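Local coordinates for protein adenylosuccinate lyase (Francisella tularensis subsp. tularensis SCHU S4, PDB 4EEI) that probably splits adenylosuccinate into AMP and fumarate and carries out the matching fumarate-releasing step on the way to IMP in purine biosynthesis, at residues R164-L168 and I225-I229; P215-I219 and E309-L313; A230-E234 and A281-R285; H287-A291 and Y312-N316. All blocks are in the same frame, centred on the assembly; numbering follows the deposited sequence.

Overall arrangement
All four contacts lie in the long-helix bundle of the fumarase/aspartase-type lyase fold. Helix 217-244 serves three of them: interaction 2 at its start, then interaction 1, then interaction 3, whose segment 230-234 directly follows 225-229. Interactions 1 and 3 have centres 11 Å apart. Helix 304-333 carries interactions 2 and 4, which share Tyr312 and Leu313, with centres 7 Å apart. His226 ND1 of interaction 1 lies 2.6 Å from Asn316 OD1 of interaction 4, and Leu284 CD2 of interaction 3 packs 3.6 Å from Asn316 O. Interaction 2 reaches the nucleotide, Arg310 NE to AMP O3P 2.9 Å; at interaction 4 the shared Tyr312 side chain stays about 12 Å from AMP.

Interaction 1: R164-L168 and I225-I229; sequences RLKDL and IHGLI
Two regular helical turns run nearly antiparallel (165° between directions, signed crossing -165°), their axes 10.1 Å apart and Arg164 facing Ile229, CA to CA 6.4 Å. This is core packing in the helical bundle of the lyase fold, joining helix 151-173 to helix 217-244. Leu168 (m, t) puts CD2 3.6 Å from Ile225 CG2 and CD1 3.9 Å from Ile229 CD1, while its CD2 also meets the edge of the His226 ring. The aliphatic part of Arg164 packs likewise, CB 3.6 Å from Ile229 CG1 and CD 3.5 Å from Leu228 CB. Within segment 164-168, Arg164 (m, m, p) donates from NE (3.0 Å) and NH1 (2.9 Å) to Asp167 OD2, an i to i+3 salt bridge. Water bridges Arg164 NH2 (3.0 Å) to Leu228 O (2.7 Å). Arg164 also pairs with Asp217, and Asp167 with Lys221, both of the second subunit. No direct hydrogen bond joins the segments, so apolar fit and one water hold them, while the charges tie into the subunit interface.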
loop_
_atom_site.group_PDB
_atom_site.type_symbol
_atom_site.label_atom_id
_atom_site.label_comp_id
_atom_site.label_asym_id
_atom_site.label_seq_id
_atom_site.Cartn_x
_atom_site.Cartn_y
_atom_site.Cartn_z
ATOM N N ARG B 164 -9.740 -19.407 -0.287
ATOM C CA ARG B 164 -8.294 -19.167 -0.250
ATOM C C ARG B 164 -7.524 -20.482 -0.318
ATOM O O ARG B 164 -6.466 -20.560 -0.950
ATOM C CB ARG B 164 -7.906 -18.392 1.009
ATOM C CG ARG B 164 -8.615 -17.048 1.165
ATOM C CD ARG B 164 -8.093 -15.974 0.189
ATOM N NE ARG B 164 -8.596 -16.162 -1.176
ATOM C CZ ARG B 164 -9.812 -15.803 -1.583
ATOM N NH1 ARG B 164 -10.191 -16.029 -2.834
ATOM N NH2 ARG B 164 -10.648 -15.212 -0.736
ATOM N N LEU B 165 -8.059 -21.522 0.318
ATOM C CA LEU B 165 -7.390 -22.821 0.295
ATOM C C LEU B 165 -7.333 -23.359 -1.129
ATOM O O LEU B 165 -6.314 -23.906 -1.557
ATOM C CB LEU B 165 -8.070 -23.818 1.254
ATOM C CG LEU B 165 -7.463 -25.224 1.269
ATOM C CD1 LEU B 165 -6.036 -25.189 1.817
ATOM C CD2 LEU B 165 -8.326 -26.166 2.094
ATOM N N LYS B 166 -8.416 -23.196 -1.886
ATOM C CA LYS B 166 -8.381 -23.611 -3.281
ATOM C C LYS B 166 -7.354 -22.805 -4.088
ATOM O O LYS B 166 -6.637 -23.375 -4.907
ATOM C CB LYS B 166 -9.766 -23.536 -3.934
ATOM C CG LYS B 166 -9.777 -24.051 -5.376
ATOM C CD LYS B 166 -11.127 -23.824 -6.038
ATOM C CE LYS B 166 -11.106 -24.215 -7.522
ATOM N NZ LYS B 166 -10.287 -23.294 -8.382
ATOM N N ASP B 167 -7.282 -21.492 -3.864
ATOM C CA ASP B 167 -6.271 -20.659 -4.537
ATOM C C ASP B 167 -4.868 -21.214 -4.270
ATOM O O ASP B 167 -4.048 -21.311 -5.186
ATOM C CB ASP B 167 -6.307 -19.204 -4.033
ATOM C CG ASP B 167 -7.572 -18.450 -4.435
ATOM O OD1 ASP B 167 -8.264 -18.897 -5.376
ATOM O OD2 ASP B 167 -7.856 -17.387 -3.810
ATOM N N LEU B 168 -4.587 -21.559 -3.016
ATOM C CA LEU B 168 -3.251 -22.035 -2.639
ATOM C C LEU B 168 -2.941 -23.411 -3.226
ATOM O O LEU B 168 -1.822 -23.665 -3.700
ATOM C CB LEU B 168 -3.071 -22.067 -1.116
ATOM C CG LEU B 168 -2.779 -20.767 -0.383
ATOM C CD1 LEU B 168 -2.468 -21.046 1.075
ATOM C CD2 LEU B 168 -1.619 -20.032 -1.037
ATOM N N ILE B 225 -2.188 -13.849 -2.800
ATOM C CA ILE B 225 -3.109 -14.783 -2.151
ATOM C C ILE B 225 -2.998 -14.663 -0.624
ATOM O O ILE B 225 -4.000 -14.689 0.097
ATOM C CB ILE B 225 -2.841 -16.237 -2.570
ATOM C CG1 ILE B 225 -3.066 -16.410 -4.074
ATOM C CG2 ILE B 225 -3.749 -17.200 -1.793
ATOM C CD1 ILE B 225 -2.561 -17.752 -4.604
ATOM N N HIS B 226 -1.775 -14.540 -0.123
ATOM C CA HIS B 226 -1.577 -14.410 1.318
ATOM C C HIS B 226 -2.220 -13.110 1.825
ATOM O O HIS B 226 -2.724 -13.058 2.952
ATOM C CB HIS B 226 -0.080 -14.461 1.651
ATOM C CG HIS B 226 0.485 -15.847 1.645
ATOM N ND1 HIS B 226 1.744 -16.139 2.122
ATOM C CD2 HIS B 226 -0.046 -17.025 1.238
ATOM C CE1 HIS B 226 1.964 -17.439 2.012
ATOM N NE2 HIS B 226 0.892 -18.002 1.486
ATOM N N GLY B 227 -2.220 -12.076 0.986
ATOM C CA GLY B 227 -2.870 -10.814 1.324
ATOM C C GLY B 227 -4.376 -10.967 1.477
ATOM O O GLY B 227 -4.998 -10.347 2.356
ATOM N N LEU B 228 -4.969 -11.794 0.619
ATOM C CA LEU B 228 -6.408 -12.066 0.685
ATOM C C LEU B 228 -6.734 -12.883 1.925
ATOM O O LEU B 228 -7.779 -12.676 2.566
ATOM C CB LEU B 228 -6.868 -12.816 -0.567
ATOM C CG LEU B 228 -6.818 -12.050 -1.890
ATOM C CD1 LEU B 228 -6.993 -13.013 -3.049
ATOM C CD2 LEU B 228 -7.920 -11.001 -1.941
ATOM N N ILE B 229 -5.849 -13.822 2.263
ATOM C CA ILE B 229 -6.005 -14.583 3.502
ATOM C C ILE B 229 -5.963 -13.628 4.696
ATOM O O ILE B 229 -6.725 -13.780 5.660
ATOM C CB ILE B 229 -4.913 -15.657 3.642
ATOM C CG1 ILE B 229 -5.109 -16.739 2.578
ATOM C CG2 ILE B 229 -4.938 -16.296 5.058
ATOM C CD1 ILE B 229 -3.969 -17.753 2.485
HETATM O O HOH W 1 -10.153 -13.617 1.794
#

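Interaction 2: P215-I219 and E309-L313; sequences PRDRI and ERFYL. With AMP (adenosine monophosphate), chain O; EDO (1,2-ethanediol), chain Q.
A buried bidentate salt bridge spans backbones that never come close: the nearest CA atoms, Ile219 and Leu313, are 9.4 Å apart. Arg216 donates from NE to Glu309 OE2 (2.9 Å, 170°) and from NH2 to Glu309 OE1 (3.1 Å, 163°); its chi1 is off the wells at -110°, chi2 is p, chi3 and chi4 are extended, and Glu309 is m, t. Arg216 NH1 also salt-bridges Asp99 of helix 94-131, and 1,2-ethanediol, probably from the crystallisation liquor, donates from O1 to Glu309 OE1 (2.5 Å). Ile219 (m, t) sets CG2 3.2 Å from Tyr312 OH and 4.2 Å from Leu313 CD2. Segment 309-313 is helical; in 215-219 the extended Pro215 (psi 143°) leads into helix from Asp217. The residue after Glu309, Arg310, reaches AMP O3P through NE (2.9 Å) and NH2 (3.1 Å), so this helix also binds phosphate. The contact joins the start of helix 217-244 to helix 304-333, with Leu102 touching Arg216, Ile219 and Leu313, and Ile290 and Ala291 of helix 272-293 against Tyr312.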
loop_
_atom_site.group_PDB
_atom_site.type_symbol
_atom_site.label_atom_id
_atom_site.label_comp_id
_atom_site.label_asym_id
_atom_site.label_seq_id
_atom_site.Cartn_x
_atom_site.Cartn_y
_atom_site.Cartn_z
ATOM N N PRO B 215 11.017 -14.862 -13.193
ATOM C CA PRO B 215 10.266 -13.601 -13.050
ATOM C C PRO B 215 9.521 -13.516 -11.717
ATOM O O PRO B 215 9.002 -14.521 -11.214
ATOM C CB PRO B 215 9.284 -13.623 -14.238
ATOM C CG PRO B 215 9.194 -15.087 -14.640
ATOM C CD PRO B 215 10.554 -15.664 -14.344
ATOM N N ARG B 216 9.474 -12.318 -11.146
ATOM C CA ARG B 216 9.004 -12.170 -9.770
ATOM C C ARG B 216 7.494 -12.151 -9.608
ATOM O O ARG B 216 7.002 -12.069 -8.477
ATOM C CB ARG B 216 9.637 -10.932 -9.118
ATOM C CG ARG B 216 10.654 -11.274 -8.022
ATOM C CD ARG B 216 11.753 -12.199 -8.546
ATOM N NE ARG B 216 12.588 -12.741 -7.466
ATOM C CZ ARG B 216 13.520 -13.673 -7.642
ATOM N NH1 ARG B 216 13.736 -14.175 -8.852
ATOM N NH2 ARG B 216 14.237 -14.102 -6.616
ATOM N N ASP B 217 6.752 -12.252 -10.711
ATOM C CA ASP B 217 5.288 -12.246 -10.620
ATOM C C ASP B 217 4.722 -13.546 -10.047
ATOM O O ASP B 217 3.562 -13.593 -9.609
ATOM C CB ASP B 217 4.632 -11.922 -11.972
ATOM C CG ASP B 217 4.840 -13.025 -13.010
ATOM O OD1 ASP B 217 3.902 -13.824 -13.252
ATOM O OD2 ASP B 217 5.943 -13.075 -13.589
ATOM N N ARG B 218 5.527 -14.605 -10.052
ATOM C CA ARG B 218 5.089 -15.858 -9.439
ATOM C C ARG B 218 5.059 -15.667 -7.938
ATOM O O ARG B 218 4.064 -15.974 -7.280
ATOM C CB ARG B 218 6.019 -17.015 -9.825
ATOM C CG ARG B 218 6.121 -17.228 -11.337
ATOM C CD ARG B 218 6.771 -18.566 -11.685
ATOM N NE ARG B 218 6.702 -18.842 -13.128
ATOM C CZ ARG B 218 5.700 -19.490 -13.716
ATOM N NH1 ARG B 218 4.677 -19.931 -12.993
ATOM N NH2 ARG B 218 5.726 -19.710 -15.024
ATOM N N ILE B 219 6.149 -15.138 -7.392
ATOM C CA ILE B 219 6.174 -14.810 -5.972
ATOM C C ILE B 219 5.077 -13.807 -5.636
ATOM O O ILE B 219 4.392 -13.952 -4.626
ATOM C CB ILE B 219 7.543 -14.254 -5.535
ATOM C CG1 ILE B 219 8.558 -15.397 -5.445
ATOM C CG2 ILE B 219 7.435 -13.570 -4.159
ATOM C CD1 ILE B 219 10.006 -14.938 -5.291
ATOM N N GLU B 309 13.466 -9.436 -0.361
ATOM C CA GLU B 309 13.009 -10.808 -0.148
ATOM C C GLU B 309 13.615 -11.445 1.098
ATOM O O GLU B 309 12.956 -12.240 1.775
ATOM C CB GLU B 309 13.264 -11.661 -1.410
ATOM C CG GLU B 309 12.299 -11.299 -2.541
ATOM C CD GLU B 309 12.683 -11.855 -3.911
ATOM O OE1 GLU B 309 13.813 -12.366 -4.078
ATOM O OE2 GLU B 309 11.842 -11.766 -4.836
ATOM N N ARG B 310 14.863 -11.102 1.417
ATOM C CA ARG B 310 15.504 -11.663 2.611
ATOM C C ARG B 310 14.785 -11.265 3.890
ATOM O O ARG B 310 14.825 -11.990 4.873
ATOM C CB ARG B 310 16.962 -11.199 2.711
ATOM C CG ARG B 310 17.907 -11.724 1.624
ATOM C CD ARG B 310 19.324 -11.225 1.916
ATOM N NE ARG B 310 20.225 -11.370 0.778
ATOM C CZ ARG B 310 21.006 -12.424 0.560
ATOM N NH1 ARG B 310 21.009 -13.448 1.403
ATOM N NH2 ARG B 310 21.794 -12.448 -0.509
ATOM N N PHE B 311 14.142 -10.102 3.885
ATOM C CA PHE B 311 13.350 -9.664 5.037
ATOM C C PHE B 311 11.938 -10.229 4.998
ATOM O O PHE B 311 11.498 -10.885 5.937
ATOM C CB PHE B 311 13.215 -8.139 5.058
ATOM C CG PHE B 311 14.413 -7.416 5.617
ATOM C CD1 PHE B 311 14.568 -7.257 6.984
ATOM C CD2 PHE B 311 15.357 -6.861 4.769
ATOM C CE1 PHE B 311 15.665 -6.568 7.490
ATOM C CE2 PHE B 311 16.442 -6.163 5.267
ATOM C CZ PHE B 311 16.601 -6.024 6.621
ATOM N N TYR B 312 11.213 -9.953 3.920
ATOM C CA TYR B 312 9.767 -10.177 3.959
ATOM C C TYR B 312 9.309 -11.618 3.722
ATOM O O TYR B 312 8.255 -12.005 4.213
ATOM C CB TYR B 312 9.013 -9.183 3.057
ATOM C CG TYR B 312 8.705 -9.685 1.667
ATOM C CD1 TYR B 312 7.547 -10.410 1.409
ATOM C CD2 TYR B 312 9.555 -9.410 0.605
ATOM C CE1 TYR B 312 7.255 -10.858 0.130
ATOM C CE2 TYR B 312 9.272 -9.860 -0.680
ATOM C CZ TYR B 312 8.126 -10.585 -0.903
ATOM O OH TYR B 312 7.836 -11.036 -2.172
ATOM N N LEU B 313 10.067 -12.409 2.966
ATOM C CA LEU B 313 9.627 -13.785 2.712
ATOM C C LEU B 313 9.638 -14.669 3.967
ATOM O O LEU B 313 8.640 -15.328 4.252
ATOM C CB LEU B 313 10.409 -14.444 1.568
ATOM C CG LEU B 313 10.031 -13.982 0.160
ATOM C CD1 LEU B 313 10.887 -14.711 -0.888
ATOM C CD2 LEU B 313 8.548 -14.204 -0.109
HETATM P P AMP O . 22.109 -8.382 -1.182
HETATM O O1P AMP O . 22.505 -8.068 0.237
HETATM O O2P AMP O . 21.800 -7.172 -2.025
HETATM O O3P AMP O . 21.110 -9.503 -1.315
HETATM O "O5'" AMP O . 23.450 -8.983 -1.838
HETATM C "C5'" AMP O . 23.416 -9.613 -3.118
HETATM C "C4'" AMP O . 24.647 -10.496 -3.283
HETATM O "O4'" AMP O . 24.627 -11.134 -4.563
HETATM C "C3'" AMP O . 25.926 -9.678 -3.211
HETATM O "O3'" AMP O . 26.846 -10.335 -2.338
HETATM C "C2'" AMP O . 26.478 -9.681 -4.619
HETATM O "O2'" AMP O . 27.904 -9.754 -4.612
HETATM C "C1'" AMP O . 25.871 -10.929 -5.235
HETATM N N9 AMP O . 25.670 -10.758 -6.693
HETATM C C8 AMP O . 26.202 -9.788 -7.456
HETATM N N7 AMP O . 25.824 -9.923 -8.749
HETATM C C5 AMP O . 25.030 -11.005 -8.827
HETATM C C6 AMP O . 24.289 -11.711 -9.897
HETATM N N6 AMP O . 24.326 -11.272 -11.176
HETATM N N1 AMP O . 23.580 -12.806 -9.548
HETATM C C2 AMP O . 23.537 -13.251 -8.279
HETATM N N3 AMP O . 24.183 -12.660 -7.260
HETATM C C4 AMP O . 24.934 -11.553 -7.467
HETATM C C1 EDO Q . 16.765 -14.533 -2.963
HETATM O O1 EDO Q . 16.034 -13.498 -3.619
HETATM C C2 EDO Q . 16.699 -14.307 -1.459
HETATM O O2 EDO Q . 16.879 -12.911 -1.212
#

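Interaction 3: A230-E234 and A281-R285; sequences ASAIE and ARMLR
In the helical bundle of the lyase fold, helix 217-244 and helix 272-293 come together here through an alanine-lined seam. Both turns are regular helix, antiparallel at 163° (signed crossing -163°), with axes only 8.9 Å apart and the CA atoms of Ala230 and Ala281 4.7 Å apart. The small side chains permit this: Ala281 CB sits 3.4 Å from Ala230 O and 3.9 Å from Glu234 CB, filling the hollow between successive turns. In return, the methyl of Ala230 presses on Leu284 CB at 3.7 Å and lies 4.3 Å from Arg285 N. Leu284 (m, t) is the larger bump, its CD1 4.5 Å from Ile233 CD1, with Met320 of helix 304-333 also against it. Beside the seam, Glu234 (t, t) and Arg285 (t, t, p) form a salt bridge through one oxygen: Glu234 OE1 accepts hydrogen bonds from NH1 (2.9 Å) and NH2 (2.8 Å) of Arg285, whose NH2 also pairs with Glu293 of the third subunit. One water links Ser231 OG (2.5 Å) to Arg285 NH1 (2.9 Å); Ser231 OG also hydrogen-bonds to Leu292 O of the second subunit. Another water donates to Glu234 OE2 at 2.6 Å and accepts from Arg282 NE at 2.7 Å.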
loop_
_atom_site.group_PDB
_atom_site.type_symbol
_atom_site.label_atom_id
_atom_site.label_comp_id
_atom_site.label_asym_id
_atom_site.label_seq_id
_atom_site.Cartn_x
_atom_site.Cartn_y
_atom_site.Cartn_z
ATOM N N ALA B 230 -5.086 -12.631 4.623
ATOM C CA ALA B 230 -4.951 -11.664 5.708
ATOM C C ALA B 230 -6.259 -10.910 5.940
ATOM O O ALA B 230 -6.638 -10.643 7.080
ATOM C CB ALA B 230 -3.796 -10.692 5.433
ATOM N N SER B 231 -6.950 -10.561 4.862
ATOM C CA SER B 231 -8.276 -9.950 4.987
ATOM C C SER B 231 -9.297 -10.886 5.627
ATOM O O SER B 231 -10.170 -10.450 6.381
ATOM C CB SER B 231 -8.794 -9.501 3.624
ATOM O OG SER B 231 -8.115 -8.328 3.227
ATOM N N ALA B 232 -9.213 -12.168 5.295
ATOM C CA ALA B 232 -10.081 -13.172 5.914
ATOM C C ALA B 232 -9.797 -13.293 7.413
ATOM O O ALA B 232 -10.718 -13.399 8.236
ATOM C CB ALA B 232 -9.886 -14.518 5.231
ATOM N N ILE B 233 -8.515 -13.307 7.766
ATOM C CA ILE B 233 -8.112 -13.371 9.168
ATOM C C ILE B 233 -8.637 -12.139 9.903
ATOM O O ILE B 233 -9.165 -12.241 11.015
ATOM C CB ILE B 233 -6.579 -13.454 9.300
ATOM C CG1 ILE B 233 -6.090 -14.831 8.834
ATOM C CG2 ILE B 233 -6.130 -13.185 10.739
ATOM C CD1 ILE B 233 -4.583 -14.921 8.684
ATOM N N GLU B 234 -8.509 -10.980 9.279
ATOM C CA GLU B 234 -8.915 -9.744 9.946
ATOM C C GLU B 234 -10.423 -9.660 10.093
ATOM O O GLU B 234 -10.927 -9.214 11.125
ATOM C CB GLU B 234 -8.372 -8.506 9.215
ATOM C CG GLU B 234 -8.525 -7.203 10.036
ATOM C CD GLU B 234 -7.858 -6.001 9.372
ATOM O OE1 GLU B 234 -7.011 -6.216 8.478
ATOM O OE2 GLU B 234 -8.176 -4.844 9.744
ATOM N N ALA B 281 -2.399 -9.555 10.518
ATOM C CA ALA B 281 -3.005 -9.307 9.213
ATOM C C ALA B 281 -2.449 -8.043 8.565
ATOM O O ALA B 281 -2.220 -8.019 7.352
ATOM C CB ALA B 281 -4.520 -9.220 9.333
ATOM N N ARG B 282 -2.258 -6.988 9.358
ATOM C CA ARG B 282 -1.705 -5.742 8.821
ATOM C C ARG B 282 -0.311 -5.961 8.242
ATOM O O ARG B 282 0.048 -5.370 7.221
ATOM C CB ARG B 282 -1.668 -4.646 9.894
ATOM C CG ARG B 282 -3.038 -4.171 10.337
ATOM C CD ARG B 282 -2.982 -3.088 11.401
ATOM N NE ARG B 282 -4.332 -2.876 11.917
ATOM C CZ ARG B 282 -4.634 -2.550 13.167
ATOM N NH1 ARG B 282 -3.673 -2.348 14.070
ATOM N NH2 ARG B 282 -5.909 -2.421 13.509
ATOM N N MET B 283 0.469 -6.797 8.926
ATOM C CA MET B 283 1.818 -7.124 8.479
ATOM C C MET B 283 1.803 -7.847 7.133
ATOM O O MET B 283 2.537 -7.480 6.219
ATOM C CB MET B 283 2.537 -7.995 9.515
ATOM C CG MET B 283 2.847 -7.304 10.836
ATOM S SD MET B 283 3.928 -5.865 10.658
ATOM C CE MET B 283 5.218 -6.528 9.587
ATOM N N LEU B 284 0.962 -8.874 7.020
ATOM C CA LEU B 284 0.847 -9.679 5.801
ATOM C C LEU B 284 0.396 -8.819 4.640
ATOM O O LEU B 284 0.884 -8.956 3.511
ATOM C CB LEU B 284 -0.138 -10.835 6.015
ATOM C CG LEU B 284 0.326 -11.922 6.984
ATOM C CD1 LEU B 284 -0.841 -12.852 7.333
ATOM C CD2 LEU B 284 1.458 -12.729 6.341
ATOM N N ARG B 285 -0.530 -7.910 4.919
ATOM C CA ARG B 285 -1.047 -7.031 3.888
ATOM C C ARG B 285 0.043 -6.079 3.395
ATOM O O ARG B 285 0.075 -5.719 2.218
ATOM C CB ARG B 285 -2.263 -6.265 4.425
ATOM C CG ARG B 285 -2.846 -5.248 3.466
ATOM C CD ARG B 285 -4.282 -4.863 3.854
ATOM N NE ARG B 285 -4.403 -4.344 5.219
ATOM C CZ ARG B 285 -4.978 -5.011 6.219
ATOM N NH1 ARG B 285 -5.471 -6.224 6.008
ATOM N NH2 ARG B 285 -5.062 -4.470 7.433
HETATM O O HOH W 2 -5.693 -7.886 3.634
HETATM O O HOH W 3 -6.394 -2.932 10.165
#

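Interaction 4: H287-A291 and Y312-N316; sequences HVSIA and YLPDN
Start with Tyr312, which faces His287 across the gap between helix 272-293 and helix 304-333; their CA atoms are 6.7 Å apart. Both segments are helical and run antiparallel at 143° (signed crossing -143°), axes 11.3 Å apart, a spacing that the tyrosine ring fills. Its unusual chi1 of 95° lays the ring against His287, Ile290 and Ala291, with Ile290 over one face: CD1 3.8 Å from His287 CB, CD2 3.8 Å from Ile290 CG2, and OH 3.5 Å from Ala291 CB. Tyr312 CB also makes a CH-pi contact over the His287 (m) imidazole, 4.1 Å from its centroid. At Pro314, whose nitrogen cannot donate to the preceding turn, the helix kinks. Asp315 (m) then sets CB 4.2 Å from His287 CE1, and a water spans its OD2 (3.0 Å) and His287 NE2 (3.1 Å); Asp315 OD1 bonds the amino group of Met1. Finally Asn316 (t) donates from ND2 to His287 ND1 (3.0 Å, 166°) while its OD1 bonds His226 of helix 217-244, linking three helices of the lyase bundle. Because ND1 accepts the hydrogen bond from Asn316 ND2, it carries no hydrogen, and His287 combines this directional bond with apolar contact to Tyr312.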
loop_
_atom_site.group_PDB
_atom_site.type_symbol
_atom_site.label_atom_id
_atom_site.label_comp_id
_atom_site.label_asym_id
_atom_site.label_seq_id
_atom_site.Cartn_x
_atom_site.Cartn_y
_atom_site.Cartn_z
ATOM N N HIS B 287 3.090 -6.662 2.851
ATOM C CA HIS B 287 4.056 -7.320 1.970
ATOM C C HIS B 287 3.630 -7.345 0.514
ATOM O O HIS B 287 4.468 -7.542 -0.372
ATOM C CB HIS B 287 4.288 -8.763 2.423
ATOM C CG HIS B 287 4.907 -8.888 3.776
ATOM N ND1 HIS B 287 4.782 -10.023 4.542
ATOM C CD2 HIS B 287 5.673 -8.027 4.503
ATOM C CE1 HIS B 287 5.435 -9.864 5.683
ATOM N NE2 HIS B 287 5.988 -8.661 5.676
ATOM N N VAL B 288 2.328 -7.199 0.267
ATOM C CA VAL B 288 1.811 -7.265 -1.093
ATOM C C VAL B 288 2.472 -6.224 -1.998
ATOM O O VAL B 288 2.912 -6.547 -3.097
ATOM C CB VAL B 288 0.270 -7.127 -1.139
ATOM C CG1 VAL B 288 -0.205 -7.105 -2.562
ATOM C CG2 VAL B 288 -0.390 -8.293 -0.384
ATOM N N SER B 289 2.560 -4.982 -1.539
ATOM C CA SER B 289 3.175 -3.935 -2.353
ATOM C C SER B 289 4.656 -4.213 -2.619
ATOM O O SER B 289 5.158 -3.932 -3.703
ATOM C CB SER B 289 3.018 -2.574 -1.681
ATOM O OG SER B 289 3.723 -2.548 -0.458
ATOM N N ILE B 290 5.359 -4.757 -1.630
ATOM C CA ILE B 290 6.766 -5.109 -1.825
ATOM C C ILE B 290 6.896 -6.116 -2.968
ATOM O O ILE B 290 7.724 -5.950 -3.872
ATOM C CB ILE B 290 7.406 -5.722 -0.553
ATOM C CG1 ILE B 290 7.231 -4.793 0.647
ATOM C CG2 ILE B 290 8.876 -5.966 -0.780
ATOM C CD1 ILE B 290 7.639 -5.441 2.003
ATOM N N ALA B 291 6.054 -7.143 -2.937
ATOM C CA ALA B 291 6.107 -8.200 -3.939
ATOM C C ALA B 291 5.814 -7.645 -5.316
ATOM O O ALA B 291 6.467 -8.027 -6.290
ATOM C CB ALA B 291 5.128 -9.298 -3.606
ATOM N N TYR B 312 11.213 -9.953 3.920
ATOM C CA TYR B 312 9.767 -10.177 3.959
ATOM C C TYR B 312 9.309 -11.618 3.722
ATOM O O TYR B 312 8.255 -12.005 4.213
ATOM C CB TYR B 312 9.013 -9.183 3.057
ATOM C CG TYR B 312 8.705 -9.685 1.667
ATOM C CD1 TYR B 312 7.547 -10.410 1.409
ATOM C CD2 TYR B 312 9.555 -9.410 0.605
ATOM C CE1 TYR B 312 7.255 -10.858 0.130
ATOM C CE2 TYR B 312 9.272 -9.860 -0.680
ATOM C CZ TYR B 312 8.126 -10.585 -0.903
ATOM O OH TYR B 312 7.836 -11.036 -2.172
ATOM N N LEU B 313 10.067 -12.409 2.966
ATOM C CA LEU B 313 9.627 -13.785 2.712
ATOM C C LEU B 313 9.638 -14.669 3.967
ATOM O O LEU B 313 8.640 -15.328 4.252
ATOM C CB LEU B 313 10.409 -14.444 1.568
ATOM C CG LEU B 313 10.031 -13.982 0.160
ATOM C CD1 LEU B 313 10.887 -14.711 -0.888
ATOM C CD2 LEU B 313 8.548 -14.204 -0.109
ATOM N N PRO B 314 10.751 -14.692 4.730
ATOM C CA PRO B 314 10.664 -15.488 5.960
ATOM C C PRO B 314 9.625 -14.927 6.931
ATOM O O PRO B 314 9.006 -15.696 7.685
ATOM C CB PRO B 314 12.073 -15.362 6.557
ATOM C CG PRO B 314 12.964 -15.108 5.370
ATOM C CD PRO B 314 12.125 -14.201 4.496
ATOM N N ASP B 315 9.433 -13.610 6.934
ATOM C CA ASP B 315 8.434 -13.032 7.834
ATOM C C ASP B 315 7.031 -13.368 7.369
ATOM O O ASP B 315 6.157 -13.633 8.177
ATOM C CB ASP B 315 8.566 -11.517 7.934
ATOM C CG ASP B 315 9.766 -11.088 8.746
ATOM O OD1 ASP B 315 10.398 -11.955 9.385
ATOM O OD2 ASP B 315 10.072 -9.878 8.750
ATOM N N ASN B 316 6.811 -13.324 6.064
ATOM C CA ASN B 316 5.491 -13.627 5.526
ATOM C C ASN B 316 5.071 -15.055 5.870
ATOM O O ASN B 316 3.994 -15.284 6.419
ATOM C CB ASN B 316 5.475 -13.396 4.014
ATOM C CG ASN B 316 4.095 -13.539 3.423
ATOM O OD1 ASN B 316 3.659 -14.651 3.091
ATOM N ND2 ASN B 316 3.393 -12.416 3.284
HETATM O O HOH W 4 7.710 -8.200 8.166
#